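Local coordinates for dally-like, isoform A (Drosophila melanogaster, PDB 6XTZ), which is a glypican, probably a cell-surface proteoglycan, that binds Wnt and Hedgehog proteins and whose helical core holds the palmitoleoyl lipid that Wnt carries, at residues 71-76 against 215-220; 263-268 against 517-522; 145-150 against 188-193. The protein carries 5 engineered substitutions. All blocks are in the same frame, centred on the assembly; numbering follows the deposited sequence. Where two conformers were deposited one is given.

In the fold
From the N terminus the chain first runs along helix 51-110, which gives 71-76 to contact 1. Helix 139-158 follows with 145-150, and when helix 185-216 begins, its 188-193 meets that helix to close contact 3 beside the lipid. Only at the far end of the same region does 215-220 return to 71-76, so contact 3 is nested inside the loop of contact 1, about 44 Å away between centres. Contact 2 opens afterwards: 263-268 waits for 517-522 on helix 513-538, across a long, partly unmodelled connection. Contacts 1 and 2 touch, V220 against M519, and tie together one region of the elongated helical bundle.

Contact 1 (71-76 against 215-220); sequences DQISRM and KKVLNV
L218 lays its side chain against I73 and reaches S74, and these three residues carry most of the contact. The closest approach is made by one branch of L218: CD2 lies 3.7 Å from CB of I73 and equally close to I73 CG2. The two side chains slide past each other in opposite directions, so the L218 branch rests along the flank of the isoleucine and comes near both of its arms. The other L218 methyl, CD1, sits 4.1 Å from CB of S74. A looser touch, 4.4 Å between I73 CD1 and V217 CG1, extends the apolar patch to V217, the residue before the leucine.

On L218 the first torsion places CG opposite the carbonyl carbon and beside the backbone N (chi1 -63°), which sends the fork across to helix 51-110. An alanine in place of L218 would lack both methyls and is likely to leave a gap against I73 and S74. S74 offers only its CB to the leucine; its hydroxyl is turned back to its own helix, where OG hydrogen-bonds to O of K70. Behind L218 the backbone is tightly wound, with successive bonds between residues three apart, L218 N to K215 O, N219 N to K216 O and V220 N to V217 O.

Further out, I73 also touches F459 and W460 of helix 459-467, while V217 also touches F265 of helix 263-283 and M519 of helix 513-538. The leucine is thus the more outlying member, and I73 and V217 lead inward: the end of the run from helix 185-216 is laid between the long helix 51-110 and the C-terminal helix 513-538 of the glypican core.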
loop_
_atom_site.group_PDB
_atom_site.type_symbol
_atom_site.label_atom_id
_atom_site.label_comp_id
_atom_site.label_asym_id
_atom_site.label_seq_id
_atom_site.Cartn_x
_atom_site.Cartn_y
_atom_site.Cartn_z
ATOM N N ASP A 71 -5.040 16.413 -6.032
ATOM C CA ASP A 71 -6.317 15.733 -6.212
ATOM C C ASP A 71 -6.120 14.247 -6.487
ATOM O O ASP A 71 -6.875 13.411 -5.978
ATOM C CB ASP A 71 -7.104 16.390 -7.346
ATOM C CG ASP A 71 -8.429 15.706 -7.609
ATOM O OD1 ASP A 71 -9.312 15.765 -6.728
ATOM O OD2 ASP A 71 -8.589 15.110 -8.694
ATOM N N GLN A 72 -5.111 13.899 -7.287
ATOM C CA GLN A 72 -4.861 12.496 -7.601
ATOM C C GLN A 72 -4.375 11.730 -6.377
ATOM O O GLN A 72 -4.833 10.612 -6.114
ATOM C CB GLN A 72 -3.843 12.388 -8.737
ATOM C CG GLN A 72 -4.354 12.879 -10.080
ATOM C CD GLN A 72 -5.396 11.955 -10.675
ATOM O OE1 GLN A 72 -5.284 10.732 -10.582
ATOM N NE2 GLN A 72 -6.422 12.535 -11.286
ATOM N N ILE A 73 -3.452 12.316 -5.614
ATOM C CA ILE A 73 -2.849 11.604 -4.494
ATOM C C ILE A 73 -3.847 11.452 -3.350
ATOM O O ILE A 73 -3.992 10.368 -2.776
ATOM C CB ILE A 73 -1.567 12.322 -4.035
ATOM C CG1 ILE A 73 -0.493 12.244 -5.122
ATOM C CG2 ILE A 73 -1.057 11.722 -2.741
ATOM C CD1 ILE A 73 0.736 13.084 -4.825
ATOM N N SER A 74 -4.551 12.534 -3.004
ATOM C CA SER A 74 -5.476 12.472 -1.875
ATOM C C SER A 74 -6.655 11.548 -2.157
ATOM O O SER A 74 -7.177 10.914 -1.231
ATOM C CB SER A 74 -5.977 13.872 -1.522
ATOM O OG SER A 74 -6.786 14.397 -2.557
ATOM N N ARG A 75 -7.090 11.459 -3.416
ATOM C CA ARG A 75 -8.197 10.570 -3.750
ATOM C C ARG A 75 -7.771 9.108 -3.673
ATOM O O ARG A 75 -8.531 8.258 -3.194
ATOM C CB ARG A 75 -8.737 10.913 -5.136
ATOM C CG ARG A 75 -9.981 10.142 -5.544
ATOM C CD ARG A 75 -10.901 11.019 -6.378
ATOM N NE ARG A 75 -10.150 11.954 -7.212
ATOM C CZ ARG A 75 -9.721 11.684 -8.441
ATOM N NH1 ARG A 75 -9.971 10.503 -8.989
ATOM N NH2 ARG A 75 -9.043 12.596 -9.122
ATOM N N MET A 76 -6.558 8.794 -4.137
ATOM C CA MET A 76 -6.033 7.443 -3.967
ATOM C C MET A 76 -5.822 7.126 -2.494
ATOM O O MET A 76 -6.186 6.042 -2.021
ATOM C CB MET A 76 -4.722 7.278 -4.736
ATOM C CG MET A 76 -4.051 5.934 -4.495
ATOM S SD MET A 76 -2.351 5.851 -5.077
ATOM C CE MET A 76 -1.547 6.992 -3.954
ATOM N N LYS A 215 -0.433 10.040 1.639
ATOM C CA LYS A 215 -0.939 11.344 2.052
ATOM C C LYS A 215 0.190 12.284 2.456
ATOM O O LYS A 215 0.101 13.493 2.219
ATOM C CB LYS A 215 -1.934 11.175 3.200
ATOM C CG LYS A 215 -2.677 12.445 3.581
ATOM C CD LYS A 215 -3.729 12.160 4.645
ATOM C CE LYS A 215 -4.495 13.415 5.025
ATOM N NZ LYS A 215 -5.520 13.140 6.071
ATOM N N LYS A 216 1.256 11.751 3.057
ATOM C CA LYS A 216 2.378 12.587 3.473
ATOM C C LYS A 216 3.181 13.122 2.293
ATOM O O LYS A 216 3.879 14.131 2.446
ATOM C CB LYS A 216 3.298 11.806 4.409
ATOM C CG LYS A 216 2.703 11.504 5.774
ATOM C CD LYS A 216 2.648 12.753 6.634
ATOM C CE LYS A 216 2.182 12.433 8.044
ATOM N NZ LYS A 216 2.172 13.645 8.911
ATOM N N VAL A 217 3.106 12.473 1.127
ATOM C CA VAL A 217 3.791 12.981 -0.056
ATOM C C VAL A 217 3.249 14.347 -0.455
ATOM O O VAL A 217 3.953 15.132 -1.100
ATOM C CB VAL A 217 3.679 11.957 -1.210
ATOM C CG1 VAL A 217 4.377 12.457 -2.465
ATOM C CG2 VAL A 217 4.269 10.624 -0.786
ATOM N N LEU A 218 2.013 14.664 -0.057
ATOM C CA LEU A 218 1.433 15.971 -0.343
ATOM C C LEU A 218 2.196 17.108 0.325
ATOM O O LEU A 218 2.055 18.261 -0.096
ATOM C CB LEU A 218 -0.029 16.006 0.108
ATOM C CG LEU A 218 -0.998 15.048 -0.582
ATOM C CD1 LEU A 218 -2.371 15.118 0.068
ATOM C CD2 LEU A 218 -1.093 15.369 -2.058
ATOM N N ASN A 219 2.988 16.815 1.356
ATOM C CA ASN A 219 3.742 17.845 2.059
ATOM C C ASN A 219 4.957 18.336 1.284
ATOM O O ASN A 219 5.554 19.344 1.676
ATOM C CB ASN A 219 4.195 17.327 3.427
ATOM C CG ASN A 219 3.036 16.899 4.303
ATOM O OD1 ASN A 219 1.912 17.379 4.149
ATOM N ND2 ASN A 219 3.303 15.987 5.233
ATOM N N VAL A 220 5.339 17.658 0.207
ATOM C CA VAL A 220 6.532 18.014 -0.553
ATOM C C VAL A 220 6.148 19.041 -1.611
ATOM O O VAL A 220 5.365 18.747 -2.521
ATOM C CB VAL A 220 7.174 16.775 -1.195
ATOM C CG1 VAL A 220 8.511 17.139 -1.822
ATOM C CG2 VAL A 220 7.346 15.672 -0.161
#

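Contact 2 (263-268 against 517-522); sequences HEFDSE and AQMASQ
M519 and F265 meet with their side chains crossing at about a right angle, the thioether end of one running into the root of the other's ring. The M519 methyl does the touching: CE is 3.6 Å from F265 CB, and it lies 3.7 Å from CG of the same phenylalanine. It approaches the ring obliquely, near the point where the ring joins its stem. The methionine gets there by curling: its chain is bent at both chi2 (-72°) and chi3 (-64°), which brings the methyl to the phenylalanine.

F265 holds CG anti to its own backbone nitrogen (chi1 -166°), which carries the ring on to Q522. One turn after M519, helix 513-538 meets the ring edge with backbone: Q522 O lies near the ring plane, 3.7 Å from F265 CE1. The Q522 side chain contributes its CB, 4.1 Å from CE1 of F265. Around this pair, W460 packs edge-to-face with F265, while V213 of helix 185-216 and L526 of helix 513-538 also touch the phenylalanine. M519 in turn leans on V220 and Y261.

Chemically, the joint between these helices of the glypican core is a dispersion contact: the methyl of a flexible methionine chain set against CB and CG of the phenylalanine. The carbonyl at the ring edge probably adds no more than a faint electrostatic attraction, toward the slightly positive C-H rim. Fit, rather than directed polar bonds, therefore carries this contact.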
loop_
_atom_site.group_PDB
_atom_site.type_symbol
_atom_site.label_atom_id
_atom_site.label_comp_id
_atom_site.label_asym_id
_atom_site.label_seq_id
_atom_site.Cartn_x
_atom_site.Cartn_y
_atom_site.Cartn_z
ATOM N N HIS A 263 10.907 9.242 -7.272
ATOM C CA HIS A 263 11.480 8.178 -8.095
ATOM C C HIS A 263 11.593 6.873 -7.318
ATOM O O HIS A 263 11.037 5.846 -7.725
ATOM C CB HIS A 263 12.846 8.602 -8.636
ATOM C CG HIS A 263 13.420 7.642 -9.630
ATOM N ND1 HIS A 263 13.021 7.611 -10.950
ATOM C CD2 HIS A 263 14.351 6.668 -9.496
ATOM C CE1 HIS A 263 13.688 6.666 -11.587
ATOM N NE2 HIS A 263 14.501 6.078 -10.728
ATOM N N GLU A 264 12.344 6.893 -6.211
ATOM C CA GLU A 264 12.458 5.717 -5.356
ATOM C C GLU A 264 11.096 5.286 -4.836
ATOM O O GLU A 264 10.782 4.090 -4.803
ATOM C CB GLU A 264 13.397 6.005 -4.184
ATOM C CG GLU A 264 14.876 6.023 -4.522
ATOM C CD GLU A 264 15.717 6.575 -3.385
ATOM O OE1 GLU A 264 15.743 7.812 -3.212
ATOM O OE2 GLU A 264 16.336 5.772 -2.655
ATOM N N PHE A 265 10.273 6.254 -4.426
ATOM C CA PHE A 265 8.962 5.938 -3.874
ATOM C C PHE A 265 8.081 5.246 -4.903
ATOM O O PHE A 265 7.273 4.380 -4.549
ATOM C CB PHE A 265 8.292 7.214 -3.367
ATOM C CG PHE A 265 7.100 6.970 -2.488
ATOM C CD1 PHE A 265 7.262 6.696 -1.140
ATOM C CD2 PHE A 265 5.817 7.024 -3.006
ATOM C CE1 PHE A 265 6.168 6.474 -0.326
ATOM C CE2 PHE A 265 4.719 6.804 -2.198
ATOM C CZ PHE A 265 4.896 6.528 -0.856
ATOM N N ASP A 266 8.232 5.607 -6.181
ATOM C CA ASP A 266 7.466 4.951 -7.234
ATOM C C ASP A 266 7.860 3.485 -7.379
ATOM O O ASP A 266 6.991 2.615 -7.503
ATOM C CB ASP A 266 7.659 5.694 -8.554
ATOM C CG ASP A 266 7.178 4.900 -9.747
ATOM O OD1 ASP A 266 6.009 4.465 -9.742
ATOM O OD2 ASP A 266 7.971 4.723 -10.696
ATOM N N SER A 267 9.162 3.190 -7.364
ATOM C CA SER A 267 9.601 1.811 -7.556
ATOM C C SER A 267 9.191 0.932 -6.382
ATOM O O SER A 267 8.745 -0.205 -6.578
ATOM C CB SER A 267 11.115 1.763 -7.771
ATOM O OG SER A 267 11.813 2.220 -6.627
ATOM N N GLU A 268 9.324 1.440 -5.155
ATOM C CA GLU A 268 8.897 0.664 -3.995
ATOM C C GLU A 268 7.380 0.527 -3.936
ATOM O O GLU A 268 6.872 -0.469 -3.408
ATOM C CB GLU A 268 9.427 1.298 -2.710
ATOM C CG GLU A 268 10.944 1.303 -2.602
ATOM C CD GLU A 268 11.536 -0.093 -2.499
ATOM O OE1 GLU A 268 10.788 -1.050 -2.207
ATOM O OE2 GLU A 268 12.758 -0.233 -2.709
ATOM N N ALA A 517 14.659 14.433 1.611
ATOM C CA ALA A 517 14.653 14.307 3.063
ATOM C C ALA A 517 13.232 14.202 3.601
ATOM O O ALA A 517 12.991 13.489 4.582
ATOM C CB ALA A 517 15.383 15.487 3.703
ATOM N N GLN A 518 12.278 14.892 2.967
ATOM C CA GLN A 518 10.881 14.750 3.360
ATOM C C GLN A 518 10.334 13.378 2.992
ATOM O O GLN A 518 9.440 12.864 3.675
ATOM C CB GLN A 518 10.029 15.840 2.709
ATOM C CG GLN A 518 10.370 17.255 3.141
ATOM C CD GLN A 518 9.459 18.290 2.504
ATOM O OE1 GLN A 518 9.849 18.980 1.564
ATOM N NE2 GLN A 518 8.240 18.402 3.015
ATOM N N MET A 519 10.848 12.775 1.920
ATOM C CA MET A 519 10.394 11.462 1.482
ATOM C C MET A 519 11.067 10.318 2.228
ATOM O O MET A 519 10.659 9.166 2.049
ATOM C CB MET A 519 10.640 11.299 -0.021
ATOM C CG MET A 519 9.913 12.315 -0.888
ATOM S SD MET A 519 8.133 12.037 -0.969
ATOM C CE MET A 519 8.083 10.446 -1.784
ATOM N N ALA A 520 12.072 10.604 3.059
ATOM C CA ALA A 520 12.866 9.539 3.666
ATOM C C ALA A 520 12.023 8.679 4.598
ATOM O O ALA A 520 12.055 7.445 4.517
ATOM C CB ALA A 520 14.060 10.136 4.411
ATOM N N SER A 521 11.264 9.311 5.497
ATOM C CA SER A 521 10.455 8.544 6.439
ATOM C C SER A 521 9.316 7.822 5.730
ATOM O O SER A 521 8.942 6.710 6.121
ATOM C CB SER A 521 9.912 9.460 7.534
ATOM O OG SER A 521 9.072 10.460 6.987
ATOM N N GLN A 522 8.751 8.435 4.689
ATOM C CA GLN A 522 7.702 7.771 3.920
ATOM C C GLN A 522 8.262 6.601 3.125
ATOM O O GLN A 522 7.590 5.577 2.956
ATOM C CB GLN A 522 7.016 8.768 2.989
ATOM C CG GLN A 522 5.888 9.538 3.641
ATOM C CD GLN A 522 6.315 10.223 4.922
ATOM O OE1 GLN A 522 7.252 11.022 4.929
ATOM N NE2 GLN A 522 5.635 9.907 6.017
#

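Contact 3 (145-150 against 188-193); sequences KFFNTL and KLSVQI. With O18 (O-palmitoleoyl serine), chain H.
F147 points from helix 139-158 at S190 and L189 of helix 185-216, a helix-helix contact of the all-helical glypican core that lies at the end of the pocket for the Wnt-type lipid, O-palmitoleoyl serine. F147 gives up the most surface here. Its ring is met at the edge, near its plane, by both partners: S190 OG lies 3.1 Å from CE2 of F147, and L189 CD2 is 4.2 Å from the neighbouring ring atom CZ. The serine oxygen therefore faces the C-H rim of the ring at short range, an approach that would probably suit its partial negative charge. What keeps it there is its own helix, since S190 OG is hydrogen-bonded to O of P186, one turn earlier.

The ring of F147 reaches across because CG stands anti to the carbonyl carbon (chi1 -73°). One of its faces is covered by the preceding residue: CD2 of F146 sits 3.9 Å above the plane, over the ring centre. F146 is itself packed by F121, edge-to-face, and by V120 and L124 of helix 118-134.

L189 plays a double part. The branch that touches F147 also touches the ligand, with CD2 3.7 Å from C16, the terminal methyl of the acyl chain. F146 lines the pocket as well, its CE2 coming to 3.9 Å from the same C16, which lies at the edge of that ring. F147 meets C16 obliquely. The hydrophobic tail thus ends where the two helices come together, walled by leucine and phenylalanine. I193, one turn on from L189, continues the wall along the acyl chain, its CD1 standing 4.0 Å from ligand atom C12 and 4.1 Å from C10, an atom of the palmitoleoyl double bond.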
loop_
_atom_site.group_PDB
_atom_site.type_symbol
_atom_site.label_atom_id
_atom_site.label_comp_id
_atom_site.label_asym_id
_atom_site.label_seq_id
_atom_site.Cartn_x
_atom_site.Cartn_y
_atom_site.Cartn_z
ATOM N N LYS A 145 0.382 -23.249 24.043
ATOM C CA LYS A 145 -0.172 -23.294 25.392
ATOM C C LYS A 145 -1.637 -23.705 25.379
ATOM O O LYS A 145 -2.126 -24.287 26.354
ATOM C CB LYS A 145 -0.008 -21.938 26.079
ATOM C CG LYS A 145 1.438 -21.531 26.318
ATOM C CD LYS A 145 1.524 -20.249 27.129
ATOM C CE LYS A 145 2.968 -19.894 27.446
ATOM N NZ LYS A 145 3.070 -18.641 28.245
ATOM N N PHE A 146 -2.349 -23.413 24.289
ATOM C CA PHE A 146 -3.741 -23.833 24.168
ATOM C C PHE A 146 -3.851 -25.353 24.130
ATOM O O PHE A 146 -4.636 -25.949 24.877
ATOM C CB PHE A 146 -4.359 -23.210 22.918
ATOM C CG PHE A 146 -5.719 -23.742 22.576
ATOM C CD1 PHE A 146 -6.827 -23.390 23.330
ATOM C CD2 PHE A 146 -5.894 -24.576 21.485
ATOM C CE1 PHE A 146 -8.082 -23.873 23.010
ATOM C CE2 PHE A 146 -7.147 -25.062 21.159
ATOM C CZ PHE A 146 -8.242 -24.711 21.923
ATOM N N PHE A 147 -3.064 -25.999 23.269
ATOM C CA PHE A 147 -3.127 -27.453 23.176
ATOM C C PHE A 147 -2.478 -28.124 24.378
ATOM O O PHE A 147 -2.882 -29.227 24.759
ATOM C CB PHE A 147 -2.474 -27.929 21.879
ATOM C CG PHE A 147 -3.292 -27.642 20.654
ATOM C CD1 PHE A 147 -4.428 -28.385 20.376
ATOM C CD2 PHE A 147 -2.928 -26.630 19.781
ATOM C CE1 PHE A 147 -5.185 -28.125 19.250
ATOM C CE2 PHE A 147 -3.682 -26.363 18.655
ATOM C CZ PHE A 147 -4.812 -27.110 18.389
ATOM N N ASN A 148 -1.479 -27.479 24.988
ATOM C CA ASN A 148 -0.886 -28.025 26.205
ATOM C C ASN A 148 -1.925 -28.141 27.313
ATOM O O ASN A 148 -1.970 -29.148 28.029
ATOM C CB ASN A 148 0.287 -27.156 26.659
ATOM C CG ASN A 148 0.959 -27.691 27.909
ATOM O OD1 ASN A 148 0.577 -27.351 29.029
ATOM N ND2 ASN A 148 1.967 -28.533 27.723
ATOM N N THR A 149 -2.768 -27.117 27.467
ATOM C CA THR A 149 -3.862 -27.195 28.430
ATOM C C THR A 149 -4.832 -28.310 28.061
ATOM O O THR A 149 -5.306 -29.046 28.935
ATOM C CB THR A 149 -4.585 -25.852 28.513
ATOM O OG1 THR A 149 -3.667 -24.841 28.944
ATOM C CG2 THR A 149 -5.744 -25.922 29.493
ATOM N N LEU A 150 -5.130 -28.458 26.768
ATOM C CA LEU A 150 -5.965 -29.571 26.326
ATOM C C LEU A 150 -5.278 -30.908 26.575
ATOM O O LEU A 150 -5.936 -31.897 26.920
ATOM C CB LEU A 150 -6.313 -29.413 24.846
ATOM C CG LEU A 150 -7.664 -28.781 24.500
ATOM C CD1 LEU A 150 -7.860 -27.468 25.236
ATOM C CD2 LEU A 150 -7.785 -28.576 22.999
ATOM N N LYS A 188 -0.304 -28.838 12.864
ATOM C CA LYS A 188 -0.737 -28.397 11.543
ATOM C C LYS A 188 -1.791 -27.303 11.648
ATOM O O LYS A 188 -1.792 -26.352 10.859
ATOM C CB LYS A 188 -1.270 -29.580 10.736
ATOM C CG LYS A 188 -0.197 -30.545 10.250
ATOM C CD LYS A 188 -0.812 -31.693 9.465
ATOM C CE LYS A 188 0.256 -32.583 8.849
ATOM N NZ LYS A 188 1.074 -31.858 7.840
ATOM N N LEU A 189 -2.693 -27.416 12.624
ATOM C CA LEU A 189 -3.738 -26.411 12.781
ATOM C C LEU A 189 -3.174 -25.111 13.343
ATOM O O LEU A 189 -3.607 -24.021 12.954
ATOM C CB LEU A 189 -4.850 -26.952 13.679
ATOM C CG LEU A 189 -6.103 -26.089 13.837
ATOM C CD1 LEU A 189 -6.782 -25.874 12.495
ATOM C CD2 LEU A 189 -7.062 -26.728 14.827
ATOM N N SER A 190 -2.203 -25.206 14.256
ATOM C CA SER A 190 -1.623 -24.003 14.845
ATOM C C SER A 190 -0.892 -23.170 13.802
ATOM O O SER A 190 -0.961 -21.935 13.823
ATOM C CB SER A 190 -0.676 -24.378 15.984
ATOM O OG SER A 190 -1.368 -25.039 17.027
ATOM N N VAL A 191 -0.184 -23.824 12.879
ATOM C CA VAL A 191 0.550 -23.088 11.857
ATOM C C VAL A 191 -0.411 -22.457 10.858
ATOM O O VAL A 191 -0.243 -21.296 10.464
ATOM C CB VAL A 191 1.568 -24.008 11.160
ATOM C CG1 VAL A 191 2.287 -23.254 10.053
ATOM C CG2 VAL A 191 2.565 -24.547 12.167
ATOM N N GLN A 192 -1.434 -23.204 10.434
ATOM C CA GLN A 192 -2.390 -22.664 9.473
ATOM C C GLN A 192 -3.182 -21.504 10.060
ATOM O O GLN A 192 -3.533 -20.567 9.333
ATOM C CB GLN A 192 -3.328 -23.768 8.989
ATOM C CG GLN A 192 -2.630 -24.832 8.151
ATOM C CD GLN A 192 -3.547 -25.979 7.770
ATOM O OE1 GLN A 192 -4.760 -25.915 7.973
ATOM N NE2 GLN A 192 -2.969 -27.039 7.219
ATOM N N ILE A 193 -3.468 -21.539 11.363
ATOM C CA ILE A 193 -4.127 -20.405 12.005
ATOM C C ILE A 193 -3.173 -19.220 12.101
ATOM O O ILE A 193 -3.549 -18.077 11.812
ATOM C CB ILE A 193 -4.665 -20.813 13.388
ATOM C CG1 ILE A 193 -5.846 -21.776 13.244
ATOM C CG2 ILE A 193 -5.072 -19.585 14.192
ATOM C CD1 ILE A 193 -6.415 -22.239 14.566
HETATM C CA O18 H . -18.791 -17.915 6.787
HETATM C CB O18 H . -18.932 -18.085 8.291
HETATM C C1 O18 H . -17.611 -19.196 9.911
HETATM C C2 O18 H . -16.214 -19.414 10.411
HETATM C C3 O18 H . -15.409 -18.129 10.553
HETATM C C4 O18 H . -14.096 -18.341 11.292
HETATM C C5 O18 H . -13.331 -17.062 11.589
HETATM C C6 O18 H . -12.107 -17.271 12.468
HETATM C C7 O18 H . -12.420 -17.843 13.840
HETATM C C8 O18 H . -11.189 -18.087 14.709
HETATM C C9 O18 H . -10.271 -19.133 14.158
HETATM C C10 O18 H . -10.052 -20.327 14.674
HETATM C C11 O18 H . -10.679 -20.886 15.913
HETATM C C12 O18 H . -9.948 -22.109 16.460
HETATM C C13 O18 H . -10.629 -22.744 17.664
HETATM C C14 O18 H . -9.880 -23.931 18.252
HETATM C C15 O18 H . -9.687 -25.089 17.294
HETATM C C16 O18 H . -9.023 -26.287 17.936
HETATM C C O18 H . -18.018 -16.602 6.668
HETATM N N O18 H . -18.057 -19.016 6.188
HETATM O OG O18 H . -17.634 -18.383 8.854
HETATM O O11 O18 H . -18.595 -19.687 10.396
HETATM O O O18 H . -18.415 -15.709 5.925
#